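Local coordinates for protein Plm1 (Streptomyces sp. HK803, PDB 4HXY) that serves as the ketoreductase of the first phoslactomycin polyketide synthase module, probably reducing the beta-keto group of the growing chain with NADPH, at residues A[278-286]-A[329-337]. Residues are numbered along the deposited sequence; the frame is centred on the assembly and turned at random.
Sequences GVVRDVRIA and AAGQAGYAA. With NDP (NADPH dihydro-nicotinamide-adenine-dinucleotide phosphate), chain C.
Val280 lies on the ring of Tyr335 in the Rossmann fold of this short-chain dehydrogenase/reductase domain. The loop after strand 270-275 here crosses the start of helix 333-351. Val280 CG2 sits 3.7 Å from the centroid of the Tyr335 ring, a CH-pi contact over the face. Ile285 CG1 meets Ala333 CB at 3.6 Å, beside helix 105-120.

Tyr335 occupies the position of the YxxxN tyrosine, the probable catalytic residue in this family. The ring reaches the cofactor because chi1 (-173°) sets CG opposite the backbone N, and OH hydrogen-bonds NADPH O2D at 2.8 Å. Were Tyr335 an alanine, the ribose hydroxyl would probably lose this partner and the Val280 methyl the ring it packs on.

One direct backbone bond joins the segments, Val283 N to Gly331 O (2.9 Å). Water bridges Val283 O to Ala333 N at the first turn of the helix. Gly331 is the third residue of the type II turn Ala329 to Gln332; a side chain there would clash with Asp282 and Arg284.

The Arg284 guanidinium lays one face over the Ala330-Gly331 peptide. Its edge is held by a salt bridge: Arg284 NH2 lies 2.7 Å from Asp282 OD1, which accepts on its syn lone pair.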
loop_
_atom_site.group_PDB
_atom_site.type_symbol
_atom_site.label_atom_id
_atom_site.label_comp_id
_atom_site.label_asym_id
_atom_site.label_seq_id
_atom_site.Cartn_x
_atom_site.Cartn_y
_atom_site.Cartn_z
ATOM N N GLY A 278 7.961 -9.773 3.464
ATOM C CA GLY A 278 8.284 -8.534 2.784
ATOM C C GLY A 278 9.728 -8.137 3.001
ATOM O O GLY A 278 10.432 -8.699 3.851
ATOM N N VAL A 279 10.161 -7.178 2.201
ATOM C CA VAL A 279 11.495 -6.601 2.304
ATOM C C VAL A 279 11.366 -5.101 2.189
ATOM O O VAL A 279 10.375 -4.598 1.646
ATOM C CB VAL A 279 12.474 -7.099 1.218
ATOM C CG1 VAL A 279 12.607 -8.643 1.306
ATOM C CG2 VAL A 279 12.041 -6.684 -0.162
ATOM N N VAL A 280 12.356 -4.387 2.701
ATOM C CA VAL A 280 12.374 -2.920 2.515
ATOM C C VAL A 280 13.763 -2.477 2.116
ATOM O O VAL A 280 14.762 -2.923 2.704
ATOM C CB VAL A 280 11.896 -2.125 3.752
ATOM C CG1 VAL A 280 12.813 -2.303 4.938
ATOM C CG2 VAL A 280 11.749 -0.641 3.412
ATOM N N ARG A 281 13.829 -1.625 1.092
ATOM C CA ARG A 281 15.086 -1.065 0.630
ATOM C C ARG A 281 14.938 0.445 0.495
ATOM O O ARG A 281 13.832 0.961 0.381
ATOM C CB ARG A 281 15.482 -1.672 -0.718
ATOM C CG ARG A 281 15.734 -3.189 -0.666
ATOM C CD ARG A 281 16.956 -3.534 0.164
ATOM N NE ARG A 281 17.193 -4.983 0.187
ATOM C CZ ARG A 281 16.928 -5.800 1.206
ATOM N NH1 ARG A 281 16.438 -5.341 2.359
ATOM N NH2 ARG A 281 17.173 -7.103 1.076
ATOM N N ASP A 282 16.067 1.131 0.548
ATOM C CA ASP A 282 16.144 2.592 0.417
ATOM C C ASP A 282 16.831 2.902 -0.914
ATOM O O ASP A 282 18.057 2.922 -0.996
ATOM C CB ASP A 282 16.941 3.152 1.596
ATOM C CG ASP A 282 17.128 4.664 1.540
ATOM O OD1 ASP A 282 16.478 5.335 0.717
ATOM O OD2 ASP A 282 17.951 5.181 2.337
ATOM N N VAL A 283 16.026 3.089 -1.955
ATOM C CA VAL A 283 16.507 3.331 -3.312
ATOM C C VAL A 283 15.601 4.371 -3.974
ATOM O O VAL A 283 14.398 4.147 -4.105
ATOM C CB VAL A 283 16.493 2.027 -4.154
ATOM C CG1 VAL A 283 17.205 2.227 -5.496
ATOM C CG2 VAL A 283 17.127 0.882 -3.358
ATOM N N ARG A 284 16.177 5.487 -4.421
ATOM C CA ARG A 284 15.394 6.509 -5.120
ATOM C C ARG A 284 14.846 5.968 -6.428
ATOM O O ARG A 284 15.414 5.043 -7.014
ATOM C CB ARG A 284 16.238 7.760 -5.396
ATOM C CG ARG A 284 16.815 8.472 -4.151
ATOM C CD ARG A 284 15.791 8.980 -3.142
ATOM N NE ARG A 284 15.884 8.267 -1.855
ATOM C CZ ARG A 284 16.103 8.818 -0.654
ATOM N NH1 ARG A 284 16.229 10.136 -0.496
ATOM N NH2 ARG A 284 16.181 8.032 0.420
ATOM N N ILE A 285 13.761 6.569 -6.907
ATOM C CA ILE A 285 13.149 6.185 -8.156
ATOM C C ILE A 285 14.175 6.232 -9.281
ATOM O O ILE A 285 14.200 5.327 -10.130
ATOM C CB ILE A 285 11.946 7.114 -8.507
ATOM C CG1 ILE A 285 10.761 6.776 -7.596
ATOM C CG2 ILE A 285 11.569 7.013 -10.004
ATOM C CD1 ILE A 285 9.689 7.862 -7.541
ATOM N N ALA A 286 15.028 7.253 -9.253
ATOM C CA ALA A 286 16.052 7.428 -10.292
ATOM C C ALA A 286 17.032 6.257 -10.380
ATOM O O ALA A 286 17.624 6.044 -11.443
ATOM C CB ALA A 286 16.824 8.722 -10.082
ATOM N N ALA A 329 7.317 7.833 1.495
ATOM C CA ALA A 329 8.579 8.281 2.086
ATOM C C ALA A 329 9.622 8.223 0.973
ATOM O O ALA A 329 9.588 7.348 0.139
ATOM C CB ALA A 329 9.021 7.401 3.292
ATOM N N ALA A 330 10.523 9.192 0.941
ATOM C CA ALA A 330 11.631 9.151 -0.011
ATOM C C ALA A 330 12.406 7.839 0.117
ATOM O O ALA A 330 12.637 7.336 1.220
ATOM C CB ALA A 330 12.579 10.364 0.212
ATOM N N GLY A 331 12.815 7.298 -1.025
ATOM C CA GLY A 331 13.574 6.055 -1.057
ATOM C C GLY A 331 12.741 4.795 -1.003
ATOM O O GLY A 331 13.276 3.693 -1.141
ATOM N N GLN A 332 11.422 4.953 -0.859
ATOM C CA GLN A 332 10.524 3.805 -0.665
ATOM C C GLN A 332 9.530 3.510 -1.814
ATOM O O GLN A 332 8.485 2.881 -1.600
ATOM C CB GLN A 332 9.779 3.998 0.657
ATOM C CG GLN A 332 10.722 4.037 1.822
ATOM C CD GLN A 332 10.086 3.692 3.133
ATOM O OE1 GLN A 332 8.905 3.943 3.357
ATOM N NE2 GLN A 332 10.871 3.088 4.013
ATOM N N ALA A 333 9.861 3.898 -3.042
ATOM C CA ALA A 333 8.957 3.670 -4.179
ATOM C C ALA A 333 8.371 2.247 -4.256
ATOM O O ALA A 333 7.152 2.088 -4.340
ATOM C CB ALA A 333 9.651 4.027 -5.502
ATOM N N GLY A 334 9.229 1.226 -4.225
ATOM C CA GLY A 334 8.776 -0.156 -4.318
ATOM C C GLY A 334 8.059 -0.632 -3.069
ATOM O O GLY A 334 7.091 -1.384 -3.143
ATOM N N TYR A 335 8.548 -0.192 -1.914
ATOM C CA TYR A 335 7.939 -0.558 -0.637
ATOM C C TYR A 335 6.537 0.056 -0.576
ATOM O O TYR A 335 5.544 -0.608 -0.277
ATOM C CB TYR A 335 8.799 -0.052 0.493
ATOM C CG TYR A 335 8.383 -0.501 1.867
ATOM C CD1 TYR A 335 8.271 -1.841 2.179
ATOM C CD2 TYR A 335 8.144 0.432 2.860
ATOM C CE1 TYR A 335 7.911 -2.259 3.456
ATOM C CE2 TYR A 335 7.772 0.043 4.121
ATOM C CZ TYR A 335 7.674 -1.310 4.421
ATOM O OH TYR A 335 7.323 -1.676 5.684
ATOM N N ALA A 336 6.458 1.335 -0.898
ATOM C CA ALA A 336 5.176 2.050 -0.904
ATOM C C ALA A 336 4.196 1.416 -1.889
ATOM O O ALA A 336 3.022 1.239 -1.594
ATOM C CB ALA A 336 5.393 3.557 -1.255
ATOM N N ALA A 337 4.679 1.083 -3.079
ATOM C CA ALA A 337 3.815 0.503 -4.096
ATOM C C ALA A 337 3.221 -0.812 -3.597
ATOM O O ALA A 337 2.018 -1.052 -3.707
ATOM C CB ALA A 337 4.592 0.282 -5.382
HETATM P PA NDP C . 11.550 -8.760 8.968
HETATM O O1A NDP C . 12.052 -9.071 10.338
HETATM O O2A NDP C . 12.551 -8.550 7.872
HETATM O O5B NDP C . 10.540 -9.909 8.510
HETATM C C5B NDP C . 10.254 -10.101 7.140
HETATM C C4B NDP C . 10.046 -11.569 6.908
HETATM O O4B NDP C . 9.703 -11.808 5.558
HETATM C C3B NDP C . 11.288 -12.391 7.161
HETATM O O3B NDP C . 10.910 -13.497 8.006
HETATM C C2B NDP C . 11.726 -12.884 5.801
HETATM O O2B NDP C . 12.362 -14.121 6.046
HETATM C C1B NDP C . 10.373 -12.962 5.099
HETATM N N9A NDP C . 10.398 -13.012 3.643
HETATM C C8A NDP C . 10.940 -12.099 2.765
HETATM N N7A NDP C . 10.760 -12.546 1.503
HETATM C C5A NDP C . 10.078 -13.735 1.562
HETATM C C6A NDP C . 9.614 -14.622 0.605
HETATM N N6A NDP C . 9.763 -14.457 -0.706
HETATM N N1A NDP C . 8.964 -15.765 1.036
HETATM C C2A NDP C . 8.747 -15.997 2.389
HETATM N N3A NDP C . 9.206 -15.130 3.347
HETATM C C4A NDP C . 9.853 -14.014 2.916
HETATM O O3 NDP C . 10.617 -7.448 8.980
HETATM P PN NDP C . 9.512 -7.035 10.039
HETATM O O1N NDP C . 9.893 -5.695 10.540
HETATM O O2N NDP C . 9.185 -8.093 11.015
HETATM O O5D NDP C . 8.248 -6.703 9.119
HETATM C C5D NDP C . 7.365 -7.705 8.686
HETATM C C4D NDP C . 6.258 -7.048 7.877
HETATM O O4D NDP C . 5.724 -5.936 8.574
HETATM C C3D NDP C . 6.759 -6.517 6.555
HETATM O O3D NDP C . 5.883 -6.905 5.540
HETATM C C2D NDP C . 6.736 -5.010 6.704
HETATM O O2D NDP C . 6.532 -4.332 5.481
HETATM C C1D NDP C . 5.635 -4.811 7.725
HETATM N N1N NDP C . 5.838 -3.593 8.521
HETATM C C2N NDP C . 6.834 -3.524 9.454
HETATM C C3N NDP C . 7.154 -2.335 10.111
HETATM C C7N NDP C . 8.181 -2.283 11.175
HETATM O O7N NDP C . 8.241 -1.107 11.889
HETATM N N7N NDP C . 9.048 -3.245 11.447
HETATM C C4N NDP C . 6.172 -1.199 10.024
HETATM C C5N NDP C . 5.113 -1.380 8.987
HETATM C C6N NDP C . 4.973 -2.563 8.300
HETATM P P2B NDP C . 13.282 -14.866 4.970
HETATM O O1X NDP C . 13.874 -16.031 5.728
HETATM O O2X NDP C . 14.371 -13.923 4.439
HETATM O O3X NDP C . 12.471 -15.295 3.817
HETATM O O HOH W 1 11.777 0.980 -1.907
HETATM O O HOH W 2 13.568 2.466 2.894
HETATM O O HOH W 3 12.056 5.563 -4.108
HETATM O O HOH W 4 12.323 1.738 -4.583
#